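Local coordinates for protein thioredoxin Reductase (Burkholderia cenocepacia, PDB 4F82) that probably reduces hydrogen peroxide and organic hydroperoxides to water and alcohols as a thiol-specific peroxiredoxin of the Prx5 subfamily, protecting the cell against oxidative stress, at residues A19-F24 with W87-N92; Q66-Y71 with L104-K109; L124-D129 with L154-P159; Q128-S131 with I137-L140; R141-I146 with A168-T173. All coordinates share one frame; numbering follows the deposited sequence.

Contact 1 of 5, residues A19-F24 with W87-N92; sequences AQLFEF and WCVSVN
The indole of Trp87 meets Leu21 at its six-membered ring: CD1 of Leu21 comes in at a slant on CZ3, 4.1 Å away. Elsewhere the ring is packed by Gln44 and Val45 of helix 41-45 and by Val50 and Ile52 of strand 49-55, and its NE1 is hydrogen-bonded to OE2 of Glu85. The same methyl of Leu21 also reaches Val89, where CD1 lies 4.5 Å from CG2, so one branch of one leucine carries the whole contact. With CG of Leu21 beside the backbone N (chi1 -66°), the chain extended beyond it puts CD1 against the tryptophan ring and the valine methyl together. The backbones stay well apart, the CA atoms of Leu21 and Val89 being 8.9 Å from each other. Strands 20-25 and 85-90 are not paired; each pairs instead with strand 111-114, antiparallel and parallel respectively. Past the end of strand 85-90 the chain bends through an inverse gamma turn centred on Val91, and the hydroxyl OG of Ser90 donates to OD1 of Asn92 at 2.7 Å, 17° out of the amide plane. That oxygen has a second donor in the backbone N of Ala58, so two donors hold the amide oxygen. The touching residues are all buried, and no hydrogen bond or salt bridge crosses between the segments: this part of the peroxiredoxin core is held by dispersion and exclusion of water, with the polar NE1 of Trp87 satisfied away from the leucine.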
# COMPACT_ATOMS: atom_id res chain seq x y z
N ALA A 19 -13.81 14.21 -1.46
CA ALA A 19 -13.18 13.19 -0.61
C ALA A 19 -11.90 13.77 -0.06
O ALA A 19 -11.43 14.81 -0.54
CB ALA A 19 -12.87 11.92 -1.42
N GLN A 20 -11.32 13.13 0.96
CA GLN A 20 -10.04 13.58 1.45
C GLN A 20 -8.92 12.70 0.89
O GLN A 20 -8.89 11.49 1.09
CB GLN A 20 -10.01 13.66 3.00
CG GLN A 20 -8.64 14.02 3.58
CD GLN A 20 -8.68 14.14 5.10
OE1 GLN A 20 -8.52 13.15 5.82
NE2 GLN A 20 -8.90 15.36 5.59
N LEU A 21 -7.99 13.34 0.19
CA LEU A 21 -6.83 12.64 -0.36
C LEU A 21 -5.60 13.18 0.37
O LEU A 21 -5.67 14.22 1.01
CB LEU A 21 -6.71 12.91 -1.86
CG LEU A 21 -7.80 12.37 -2.80
CD1 LEU A 21 -7.54 12.70 -4.28
CD2 LEU A 21 -7.95 10.89 -2.61
N PHE A 22 -4.50 12.47 0.27
CA PHE A 22 -3.22 12.93 0.79
C PHE A 22 -2.13 12.92 -0.30
O PHE A 22 -2.01 11.96 -1.09
CB PHE A 22 -2.73 12.02 1.98
CG PHE A 22 -3.56 12.12 3.25
CD1 PHE A 22 -3.05 12.75 4.39
CD2 PHE A 22 -4.83 11.54 3.33
CE1 PHE A 22 -3.82 12.84 5.58
CE2 PHE A 22 -5.61 11.62 4.54
CZ PHE A 22 -5.10 12.25 5.64
N GLU A 23 -1.31 13.96 -0.30
CA GLU A 23 -0.12 14.00 -1.17
C GLU A 23 1.12 14.20 -0.32
O GLU A 23 1.16 15.07 0.57
CB GLU A 23 -0.24 15.11 -2.21
CG GLU A 23 1.00 15.25 -3.09
CD GLU A 23 0.90 16.39 -4.06
OE1 GLU A 23 0.19 17.39 -3.75
OE2 GLU A 23 1.56 16.30 -5.13
N PHE A 24 2.14 13.38 -0.58
CA PHE A 24 3.37 13.45 0.20
C PHE A 24 4.19 14.61 -0.35
O PHE A 24 4.45 14.64 -1.56
CB PHE A 24 4.13 12.13 0.08
CG PHE A 24 5.30 12.00 1.03
CD1 PHE A 24 5.16 11.34 2.25
CD2 PHE A 24 6.54 12.55 0.71
CE1 PHE A 24 6.23 11.20 3.15
CE2 PHE A 24 7.63 12.44 1.59
CZ PHE A 24 7.48 11.74 2.82
N TRP A 87 -3.29 14.30 -12.04
CA TRP A 87 -3.19 13.51 -10.82
C TRP A 87 -3.15 12.01 -11.10
O TRP A 87 -3.86 11.51 -11.97
CB TRP A 87 -4.41 13.73 -9.95
CG TRP A 87 -4.72 15.13 -9.51
CD1 TRP A 87 -4.06 16.31 -9.82
CD2 TRP A 87 -5.83 15.48 -8.71
NE1 TRP A 87 -4.71 17.39 -9.20
CE2 TRP A 87 -5.81 16.89 -8.54
CE3 TRP A 87 -6.85 14.72 -8.11
CZ2 TRP A 87 -6.76 17.56 -7.75
CZ3 TRP A 87 -7.81 15.38 -7.34
CH2 TRP A 87 -7.75 16.80 -7.16
N CYS A 88 -2.33 11.30 -10.37
CA CYS A 88 -2.44 9.83 -10.34
C CYS A 88 -3.14 9.44 -9.03
O CYS A 88 -2.63 9.70 -7.93
CB CYS A 88 -1.06 9.19 -10.40
SG CYS A 88 -1.11 7.38 -10.16
N VAL A 89 -4.31 8.82 -9.14
CA VAL A 89 -5.00 8.40 -7.92
C VAL A 89 -4.85 6.90 -7.69
O VAL A 89 -5.00 6.11 -8.62
CB VAL A 89 -6.49 8.76 -7.99
CG1 VAL A 89 -7.25 8.08 -6.86
CG2 VAL A 89 -6.67 10.29 -7.92
N SER A 90 -4.52 6.48 -6.47
CA SER A 90 -4.46 5.05 -6.22
C SER A 90 -4.88 4.81 -4.80
O SER A 90 -4.76 5.70 -3.94
CB SER A 90 -3.03 4.49 -6.42
OG SER A 90 -2.98 3.06 -6.26
N VAL A 91 -5.34 3.58 -4.54
CA VAL A 91 -5.71 3.19 -3.19
C VAL A 91 -4.45 2.67 -2.52
O VAL A 91 -4.16 1.46 -2.51
CB VAL A 91 -6.86 2.14 -3.14
CG1 VAL A 91 -7.25 1.84 -1.67
CG2 VAL A 91 -8.06 2.70 -3.85
N ASN A 92 -3.67 3.64 -2.07
CA ASN A 92 -2.40 3.45 -1.38
C ASN A 92 -2.28 4.67 -0.48
O ASN A 92 -2.84 5.74 -0.81
CB ASN A 92 -1.24 3.53 -2.38
CG ASN A 92 -1.02 2.23 -3.18
OD1 ASN A 92 -1.33 2.18 -4.38
ND2 ASN A 92 -0.47 1.20 -2.52

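Contact 2 of 5, residues Q66-Y71 with L104-K109; sequences QHVPGY and LHTAGK
A single methyl, CD1 of Leu104, sits against the whole branched end of Val68: it is 3.6 Å from CG1, 3.7 Å from CB and 4.2 Å from CG2. The leucine is delivered from a place where a helix has just stopped. Leu104 is the first residue to leave helical geometry after helix 94-103, and His105, with positive phi despite having a side chain, is the C-prime residue of a Schellman motif in which the N atoms of Thr106 and His105 return to Gly101 O and Arg102 O. The turn brings a second methyl to the valine, CG2 of Thr106, 4.0 Å from CG1 of Val68. CG1 thus receives both partners; it lies anti to the valine N (chi1 179°), and the leucine and valine side chains cross at about a right angle. Thr106 divides its branches by chemistry, the methyl going to the valine and OG1 bonding back to Gly101 O. Helix 61-80 is kinked here, because Pro69 has no N-H to give to the preceding turn; helical bonding is already back at Gly70, whose N lies 3.1 Å from Gln66 O. Phe53 and Leu55 of strand 49-55 also touch the valine. The contact is apolar, with no hydrogen bond across it, and it ties the loop before strand 111-114 to the long helix that starts near Cys63, the predicted peroxidatic cysteine. Placing that cysteine in the first turn of this helix is characteristic of the peroxiredoxin version of the thioredoxin fold.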
# COMPACT_ATOMS: atom_id res chain seq x y z
N GLN A 66 4.41 1.52 -17.53
CA GLN A 66 3.64 2.06 -18.65
C GLN A 66 2.72 3.24 -18.28
O GLN A 66 2.77 4.31 -18.91
CB GLN A 66 2.75 0.97 -19.21
CG GLN A 66 3.33 0.17 -20.34
CD GLN A 66 2.22 -0.34 -21.21
OE1 GLN A 66 1.65 -1.38 -20.91
NE2 GLN A 66 1.85 0.42 -22.26
N HIS A 67 1.84 3.02 -17.32
CA HIS A 67 0.77 3.99 -17.07
C HIS A 67 1.24 5.37 -16.54
O HIS A 67 0.92 6.39 -17.17
CB HIS A 67 -0.35 3.38 -16.21
CG HIS A 67 -1.67 4.07 -16.39
ND1 HIS A 67 -2.81 3.69 -15.71
CD2 HIS A 67 -2.02 5.13 -17.17
CE1 HIS A 67 -3.82 4.47 -16.08
NE2 HIS A 67 -3.37 5.35 -16.97
N VAL A 68 1.99 5.41 -15.43
CA VAL A 68 2.52 6.66 -14.91
C VAL A 68 3.58 7.28 -15.85
O VAL A 68 3.57 8.51 -16.07
CB VAL A 68 3.05 6.51 -13.43
CG1 VAL A 68 3.64 7.81 -12.90
CG2 VAL A 68 1.93 6.10 -12.52
N PRO A 69 4.48 6.45 -16.41
CA PRO A 69 5.48 7.11 -17.28
C PRO A 69 4.88 7.77 -18.53
O PRO A 69 5.37 8.83 -18.92
CB PRO A 69 6.43 5.98 -17.65
CG PRO A 69 6.35 5.05 -16.45
CD PRO A 69 4.89 5.08 -16.05
N GLY A 70 3.82 7.21 -19.12
CA GLY A 70 3.14 7.87 -20.22
C GLY A 70 2.67 9.28 -19.81
O GLY A 70 2.79 10.24 -20.57
N TYR A 71 2.14 9.41 -18.60
CA TYR A 71 1.74 10.76 -18.17
C TYR A 71 2.91 11.70 -17.89
O TYR A 71 2.87 12.87 -18.26
CB TYR A 71 0.74 10.68 -17.01
CG TYR A 71 -0.64 10.30 -17.51
CD1 TYR A 71 -1.48 11.28 -18.06
CD2 TYR A 71 -1.09 8.97 -17.46
CE1 TYR A 71 -2.75 10.95 -18.55
CE2 TYR A 71 -2.37 8.62 -17.95
CZ TYR A 71 -3.18 9.62 -18.50
OH TYR A 71 -4.45 9.33 -18.97
N LEU A 104 9.64 7.39 -9.84
CA LEU A 104 9.20 7.61 -11.23
C LEU A 104 9.39 9.05 -11.73
O LEU A 104 8.95 9.38 -12.84
CB LEU A 104 7.72 7.22 -11.39
CG LEU A 104 7.34 5.75 -11.08
CD1 LEU A 104 5.82 5.62 -11.10
CD2 LEU A 104 7.97 4.79 -12.08
N HIS A 105 10.04 9.91 -10.94
CA HIS A 105 10.37 11.30 -11.35
C HIS A 105 9.18 12.15 -11.75
O HIS A 105 9.22 12.87 -12.75
CB HIS A 105 11.41 11.31 -12.47
CG HIS A 105 12.64 10.55 -12.12
ND1 HIS A 105 13.49 10.95 -11.10
CD2 HIS A 105 13.14 9.38 -12.59
CE1 HIS A 105 14.47 10.08 -10.99
NE2 HIS A 105 14.28 9.11 -11.87
N THR A 106 8.14 12.08 -10.93
CA THR A 106 6.87 12.71 -11.21
C THR A 106 6.79 14.17 -10.74
O THR A 106 5.86 14.90 -11.10
CB THR A 106 5.76 11.94 -10.49
OG1 THR A 106 5.96 12.03 -9.06
CG2 THR A 106 5.81 10.47 -10.90
N ALA A 107 7.77 14.61 -9.95
CA ALA A 107 7.72 15.94 -9.31
C ALA A 107 7.41 17.04 -10.34
O ALA A 107 8.08 17.12 -11.37
CB ALA A 107 9.00 16.26 -8.61
N GLY A 108 6.39 17.84 -10.07
CA GLY A 108 6.04 18.94 -10.97
C GLY A 108 5.31 18.49 -12.24
O GLY A 108 4.96 19.32 -13.07
N LYS A 109 5.08 17.19 -12.43
CA LYS A 109 4.39 16.73 -13.64
C LYS A 109 3.12 15.98 -13.33
O LYS A 109 2.10 16.18 -13.97
CB LYS A 109 5.32 15.89 -14.54
CG LYS A 109 6.63 16.61 -14.87
CD LYS A 109 7.17 16.22 -16.23
CE LYS A 109 8.49 16.93 -16.55
NZ LYS A 109 9.57 16.58 -15.56

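Contact 3 of 5, residues L124-D129 with L154-P159; sequences LGLTQD and LAVEAP
Directly after Val156, which meets Leu126 across the contact, Glu157 has a carboxylate oxygen gripped twice: OE2 accepts from Ser165 OG and from the backbone N of Val164, while OE1 takes the N of Glu163. These bonds tie segment 154-159 at Glu157 to the loop before the last helix, and the packing against segment 124-129 is left to mainly apolar groups. Its centre is CD2 of Leu126, which nestles in the fork of Val156 at 3.9 Å from CG1 and 3.9 Å from CG2, equidistant from both branches. Leu126 reaches this place with CG beside its backbone N (chi1 -74°) and the rest of the chain extended. Further along, CB of Pro159 comes loosely near the amide oxygen of Gln128, 4.5 Å from OE1, with no bond. The amide nitrogen NE2 is engaged elsewhere, by Ser139 O. The CA atoms of Leu126 and Val156 are 8.5 Å apart, too far for strand pairing, because strand 137-147 runs between the two segments and is antiparallel to both strands 127-129 and 150-156. The backbone of Leu126 bonds to Leu140 on that middle strand, and that of Glu157 to Arg141. Ahead of Leu126, Gly125 with positive phi closes helix 119-124 in a Schellman motif. Neighbours-but-one in the sheet therefore touch over its face chiefly through methyl groups; with Gln128 NE2 satisfied at Ser139 O and the Glu157 carboxylate in the adjoining loop, no hydrogen bond is spent across this contact.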
# COMPACT_ATOMS: atom_id res chain seq x y z
N LEU A 124 -16.69 7.43 -6.27
CA LEU A 124 -16.73 7.37 -7.75
C LEU A 124 -17.38 6.09 -8.30
O LEU A 124 -17.69 5.99 -9.50
CB LEU A 124 -15.31 7.44 -8.32
CG LEU A 124 -14.52 8.73 -8.08
CD1 LEU A 124 -13.07 8.54 -8.59
CD2 LEU A 124 -15.22 9.99 -8.66
N GLY A 125 -17.53 5.10 -7.43
CA GLY A 125 -18.13 3.83 -7.81
C GLY A 125 -17.15 3.03 -8.64
O GLY A 125 -17.55 2.21 -9.50
N LEU A 126 -15.86 3.30 -8.41
CA LEU A 126 -14.80 2.75 -9.27
C LEU A 126 -13.87 1.75 -8.56
O LEU A 126 -12.68 1.56 -8.94
CB LEU A 126 -13.97 3.90 -9.84
CG LEU A 126 -14.69 4.67 -10.95
CD1 LEU A 126 -13.93 5.94 -11.34
CD2 LEU A 126 -14.86 3.69 -12.16
N THR A 127 -14.38 1.09 -7.54
CA THR A 127 -13.55 0.07 -6.87
C THR A 127 -13.61 -1.30 -7.56
O THR A 127 -14.56 -1.58 -8.30
CB THR A 127 -13.92 -0.13 -5.36
OG1 THR A 127 -15.24 -0.67 -5.26
CG2 THR A 127 -13.83 1.19 -4.57
N GLN A 128 -12.62 -2.15 -7.27
CA GLN A 128 -12.68 -3.58 -7.64
C GLN A 128 -12.04 -4.37 -6.53
O GLN A 128 -11.28 -3.82 -5.73
CB GLN A 128 -11.96 -3.87 -8.97
CG GLN A 128 -10.56 -3.26 -9.03
CD GLN A 128 -9.74 -3.72 -10.24
OE1 GLN A 128 -9.97 -4.81 -10.81
NE2 GLN A 128 -8.76 -2.91 -10.63
N ASP A 129 -12.32 -5.67 -6.48
CA ASP A 129 -11.77 -6.53 -5.43
C ASP A 129 -10.57 -7.28 -5.99
O ASP A 129 -10.74 -8.20 -6.81
CB ASP A 129 -12.84 -7.52 -4.99
CG ASP A 129 -12.41 -8.36 -3.80
OD1 ASP A 129 -11.22 -8.34 -3.42
OD2 ASP A 129 -13.27 -9.06 -3.24
N LEU A 154 -14.79 10.36 -19.60
CA LEU A 154 -14.48 9.31 -18.68
C LEU A 154 -14.09 8.08 -19.50
O LEU A 154 -14.74 7.74 -20.51
CB LEU A 154 -15.68 9.05 -17.77
CG LEU A 154 -15.56 7.92 -16.76
CD1 LEU A 154 -14.51 8.19 -15.70
CD2 LEU A 154 -16.93 7.68 -16.15
N ALA A 155 -12.97 7.46 -19.12
CA ALA A 155 -12.52 6.25 -19.81
C ALA A 155 -12.18 5.21 -18.80
O ALA A 155 -11.06 5.21 -18.27
CB ALA A 155 -11.26 6.53 -20.63
N VAL A 156 -13.09 4.27 -18.56
CA VAL A 156 -12.84 3.27 -17.53
C VAL A 156 -12.44 1.96 -18.20
O VAL A 156 -13.09 1.52 -19.17
CB VAL A 156 -14.10 3.05 -16.66
CG1 VAL A 156 -13.83 2.01 -15.57
CG2 VAL A 156 -14.55 4.37 -16.03
N GLU A 157 -11.37 1.33 -17.71
CA GLU A 157 -10.94 0.06 -18.31
C GLU A 157 -11.74 -1.11 -17.81
O GLU A 157 -12.08 -1.20 -16.64
CB GLU A 157 -9.46 -0.23 -18.03
CG GLU A 157 -8.52 0.94 -18.40
CD GLU A 157 -8.02 0.90 -19.85
OE1 GLU A 157 -8.44 0.01 -20.63
OE2 GLU A 157 -7.17 1.76 -20.22
N ALA A 158 -12.03 -2.03 -18.72
CA ALA A 158 -12.44 -3.36 -18.30
C ALA A 158 -11.31 -3.94 -17.43
O ALA A 158 -10.14 -3.57 -17.61
CB ALA A 158 -12.68 -4.23 -19.51
N PRO A 159 -11.64 -4.84 -16.49
CA PRO A 159 -10.60 -5.36 -15.61
C PRO A 159 -9.44 -5.99 -16.39
O PRO A 159 -9.65 -6.72 -17.39
CB PRO A 159 -11.34 -6.40 -14.76
CG PRO A 159 -12.75 -5.85 -14.65
CD PRO A 159 -12.99 -5.26 -16.06

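Contact 4 of 5, residues Q128-S131 with I137-L140; sequences QDLS and IRSL
Strands 127-129 and 137-147 form a beta hairpin at the edge of the peroxiredoxin sheet, and Gln128 faces Arg138 there as an antiparallel hydrogen-bonded pair. The N of Gln128 donates to Arg138 O at 2.9 Å, and the N of Arg138 returns a nearly straight bond to Gln128 O at 3.0 Å (172°). The next pair, Asp129 with Ile137, is non-hydrogen-bonded, its CA atoms 4.6 Å apart. Gln128 adds a third link from its side chain: NE2 gives a straight bond (170°) to Ser139 O at 2.9 Å, approaching from above the carbonyl plane although the oxygen lies in the plane of the amide itself. CG of Gln128 sits between the backbone N and the carbonyl carbon (chi1 49°), which folds the extended chain back over the neighbouring strand. CD2 of Leu140 packs against the flat amide, 3.7 Å from CD. On the sheet face carrying Asp129 and Ile137, the methyl CD1 of Ile137 lies against the carboxylate, 3.7 Å from CG. CD1 of Leu130 touches CB of Arg138, the two side chains crossing at about a right angle. The guanidinium leads away: NH1 bonds to Pro56 O, and NH2 forms a salt bridge with Asp93 of the second subunit, so the hairpin also helps to join the dimer. From Asp129 the chain enters an Asx turn, in which OD1 of Asp129 takes two donors from Ser131: the N on its anti side, and OG on its syn lone pair at 2.6 Å.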
# COMPACT_ATOMS: atom_id res chain seq x y z
N GLN A 128 -12.62 -2.15 -7.27
CA GLN A 128 -12.68 -3.58 -7.64
C GLN A 128 -12.04 -4.37 -6.53
O GLN A 128 -11.28 -3.82 -5.73
CB GLN A 128 -11.96 -3.87 -8.97
CG GLN A 128 -10.56 -3.26 -9.03
CD GLN A 128 -9.74 -3.72 -10.24
OE1 GLN A 128 -9.97 -4.81 -10.81
NE2 GLN A 128 -8.76 -2.91 -10.63
N ASP A 129 -12.32 -5.67 -6.48
CA ASP A 129 -11.77 -6.53 -5.43
C ASP A 129 -10.57 -7.28 -5.99
O ASP A 129 -10.74 -8.20 -6.81
CB ASP A 129 -12.84 -7.52 -4.99
CG ASP A 129 -12.41 -8.36 -3.80
OD1 ASP A 129 -11.22 -8.34 -3.42
OD2 ASP A 129 -13.27 -9.06 -3.24
N LEU A 130 -9.37 -6.88 -5.58
CA LEU A 130 -8.16 -7.56 -6.04
C LEU A 130 -7.61 -8.46 -4.93
O LEU A 130 -6.41 -8.61 -4.79
CB LEU A 130 -7.12 -6.55 -6.58
CG LEU A 130 -7.51 -5.82 -7.90
CD1 LEU A 130 -6.44 -4.82 -8.39
CD2 LEU A 130 -7.74 -6.88 -8.96
N SER A 131 -8.49 -9.06 -4.14
CA SER A 131 -8.07 -9.92 -3.02
C SER A 131 -7.30 -11.12 -3.47
O SER A 131 -6.38 -11.57 -2.78
CB SER A 131 -9.28 -10.41 -2.23
OG SER A 131 -9.82 -9.31 -1.52
N ILE A 137 -9.28 -4.40 -1.66
CA ILE A 137 -10.08 -3.48 -2.47
C ILE A 137 -9.20 -2.34 -2.99
O ILE A 137 -8.52 -1.67 -2.21
CB ILE A 137 -11.26 -2.90 -1.64
CG1 ILE A 137 -12.09 -4.04 -1.01
CG2 ILE A 137 -12.14 -1.96 -2.49
CD1 ILE A 137 -12.58 -5.16 -1.96
N ARG A 138 -9.25 -2.11 -4.30
CA ARG A 138 -8.38 -1.14 -4.97
C ARG A 138 -9.18 -0.38 -6.04
O ARG A 138 -10.41 -0.58 -6.19
CB ARG A 138 -7.21 -1.89 -5.65
CG ARG A 138 -6.25 -2.61 -4.69
CD ARG A 138 -5.56 -1.62 -3.72
NE ARG A 138 -4.56 -2.29 -2.89
CZ ARG A 138 -3.25 -2.23 -3.12
NH1 ARG A 138 -2.81 -1.53 -4.17
NH2 ARG A 138 -2.40 -2.86 -2.32
N SER A 139 -8.52 0.46 -6.82
CA SER A 139 -9.25 1.19 -7.88
C SER A 139 -9.24 0.42 -9.21
O SER A 139 -8.29 -0.29 -9.52
CB SER A 139 -8.61 2.57 -8.10
OG SER A 139 -9.37 3.34 -9.04
N LEU A 140 -10.32 0.56 -10.00
CA LEU A 140 -10.26 0.22 -11.42
C LEU A 140 -9.23 1.14 -12.04
O LEU A 140 -8.92 2.23 -11.46
CB LEU A 140 -11.63 0.42 -12.12
CG LEU A 140 -12.69 -0.61 -11.73
CD1 LEU A 140 -14.06 -0.17 -12.18
CD2 LEU A 140 -12.33 -1.99 -12.31

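Contact 5 of 5, residues R141-I146 with A168-T173; sequences RYAMVI and ASVLAT
Val170 of the last helix spreads its two methyls over two residues of strand 137-147, an alpha-on-beta packing in the beta-beta-alpha end of the thioredoxin fold. CG2 reaches CB of Ala143 at 3.7 Å, and CG1 reaches CG2 of Val145 at 4.1 Å. Ala143 and Val145 are two apart in the strand and point to the same side of the sheet, toward the helix; Met144 between them points away. The fork of Val170 therefore lies along the strand, bridging a small side chain and a branched one. Its first torsion (chi1 168°) sets CG1 anti to the backbone N and CG2 anti to the carbonyl carbon, which assigns one methyl to each neighbour. The two valine side chains are inclined to one another, neither stacked parallel nor at right angles. The CA atoms of Ala143 and Val170 are 7.4 Å apart, an approach consistent with the short alanine side chain. All three touching residues are buried and no hydrogen bond crosses the contact. Tyr71 of helix 61-80 packs on both Ala143 and Val170, and Phe53 of strand 49-55 also borders the alanine. At Thr173, whose N bonds to Val170 O, the hydroxyl OG1 donates to Ser169 O at 2.7 Å, 27° out of the carbonyl plane.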
# COMPACT_ATOMS: atom_id res chain seq x y z
N ARG A 141 -8.75 0.76 -13.22
CA ARG A 141 -7.90 1.67 -13.99
C ARG A 141 -8.78 2.60 -14.86
O ARG A 141 -9.63 2.12 -15.62
CB ARG A 141 -6.92 0.87 -14.88
CG ARG A 141 -5.73 1.73 -15.38
CD ARG A 141 -4.84 0.94 -16.37
NE ARG A 141 -4.31 -0.27 -15.75
CZ ARG A 141 -3.22 -0.34 -14.98
NH1 ARG A 141 -2.52 0.76 -14.69
NH2 ARG A 141 -2.85 -1.51 -14.47
N TYR A 142 -8.58 3.92 -14.77
CA TYR A 142 -9.37 4.85 -15.60
C TYR A 142 -8.66 6.17 -15.86
O TYR A 142 -7.67 6.51 -15.23
CB TYR A 142 -10.71 5.14 -14.91
CG TYR A 142 -10.50 5.88 -13.60
CD1 TYR A 142 -10.45 7.27 -13.56
CD2 TYR A 142 -10.35 5.18 -12.42
CE1 TYR A 142 -10.24 7.95 -12.35
CE2 TYR A 142 -10.14 5.84 -11.20
CZ TYR A 142 -10.09 7.22 -11.19
OH TYR A 142 -9.90 7.83 -9.98
N ALA A 143 -9.21 6.96 -16.77
CA ALA A 143 -8.81 8.36 -16.79
C ALA A 143 -10.04 9.22 -17.03
O ALA A 143 -10.95 8.85 -17.81
CB ALA A 143 -7.69 8.66 -17.83
N MET A 144 -10.08 10.36 -16.33
CA MET A 144 -11.13 11.35 -16.56
C MET A 144 -10.58 12.76 -16.62
O MET A 144 -9.53 13.07 -16.03
CB MET A 144 -12.21 11.25 -15.48
CG MET A 144 -11.70 11.34 -14.05
SD MET A 144 -13.05 10.98 -12.91
CE MET A 144 -12.17 11.09 -11.35
N VAL A 145 -11.27 13.61 -17.37
CA VAL A 145 -10.92 15.01 -17.45
C VAL A 145 -12.06 15.79 -16.79
O VAL A 145 -13.26 15.55 -17.04
CB VAL A 145 -10.72 15.46 -18.92
CG1 VAL A 145 -10.43 16.93 -18.96
CG2 VAL A 145 -9.56 14.61 -19.58
N ILE A 146 -11.65 16.72 -15.92
CA ILE A 146 -12.55 17.46 -15.05
C ILE A 146 -12.39 18.93 -15.34
O ILE A 146 -11.26 19.43 -15.45
CB ILE A 146 -12.17 17.23 -13.58
CG1 ILE A 146 -11.93 15.73 -13.35
CG2 ILE A 146 -13.23 17.88 -12.63
CD1 ILE A 146 -13.16 14.87 -13.59
N ALA A 168 -1.63 8.95 -24.10
CA ALA A 168 -1.90 9.16 -25.54
C ALA A 168 -3.40 9.27 -25.87
O ALA A 168 -3.81 10.19 -26.60
CB ALA A 168 -1.27 8.07 -26.41
N SER A 169 -4.21 8.35 -25.34
CA SER A 169 -5.64 8.37 -25.58
C SER A 169 -6.29 9.62 -25.01
O SER A 169 -7.18 10.18 -25.63
CB SER A 169 -6.33 7.15 -24.96
OG SER A 169 -5.81 5.96 -25.51
N VAL A 170 -5.88 10.03 -23.81
CA VAL A 170 -6.42 11.23 -23.21
C VAL A 170 -6.11 12.48 -24.03
O VAL A 170 -7.01 13.31 -24.30
CB VAL A 170 -5.93 11.35 -21.77
CG1 VAL A 170 -6.25 12.73 -21.23
CG2 VAL A 170 -6.61 10.29 -20.95
N LEU A 171 -4.87 12.63 -24.47
CA LEU A 171 -4.50 13.77 -25.28
C LEU A 171 -5.34 13.78 -26.55
O LEU A 171 -5.83 14.85 -26.98
CB LEU A 171 -3.00 13.71 -25.63
CG LEU A 171 -2.47 14.91 -26.44
CD1 LEU A 171 -2.69 16.21 -25.66
CD2 LEU A 171 -1.01 14.71 -26.82
N ALA A 172 -5.56 12.59 -27.12
CA ALA A 172 -6.31 12.46 -28.38
C ALA A 172 -7.78 12.81 -28.21
O ALA A 172 -8.46 13.09 -29.20
CB ALA A 172 -6.17 11.05 -28.97
N THR A 173 -8.27 12.79 -26.98
CA THR A 173 -9.71 12.94 -26.75
C THR A 173 -10.05 14.20 -25.97
O THR A 173 -11.21 14.37 -25.51
CB THR A 173 -10.30 11.70 -26.04
OG1 THR A 173 -9.48 11.37 -24.90
CG2 THR A 173 -10.40 10.52 -27.00

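Contacts 1, 3, 4 and 5 all reach the same mixed sheet, and contact 2 joins helix 61-80 to the loop before strand 111-114. Contacts 3 and 4 share Gln128 and Asp129, their centres about 9 Å apart. Contacts 3 and 5 are joined by Ala155 N to Ala143 O. Contact 2 touches contact 5, where His67 ND1 lies 3.1 Å from Arg141 NH1, and contact 1, where Cys88 SG packs on Val68 CG2. From the side chain of Cys63, the predicted active-site residue, that of Val68 is about 5 Å away and those of Gln128 and Arg138 about 8 Å. Contacts 1 and 4 meet where Val91 O lies 3.6 Å from Arg138 CD, and both reach the second subunit.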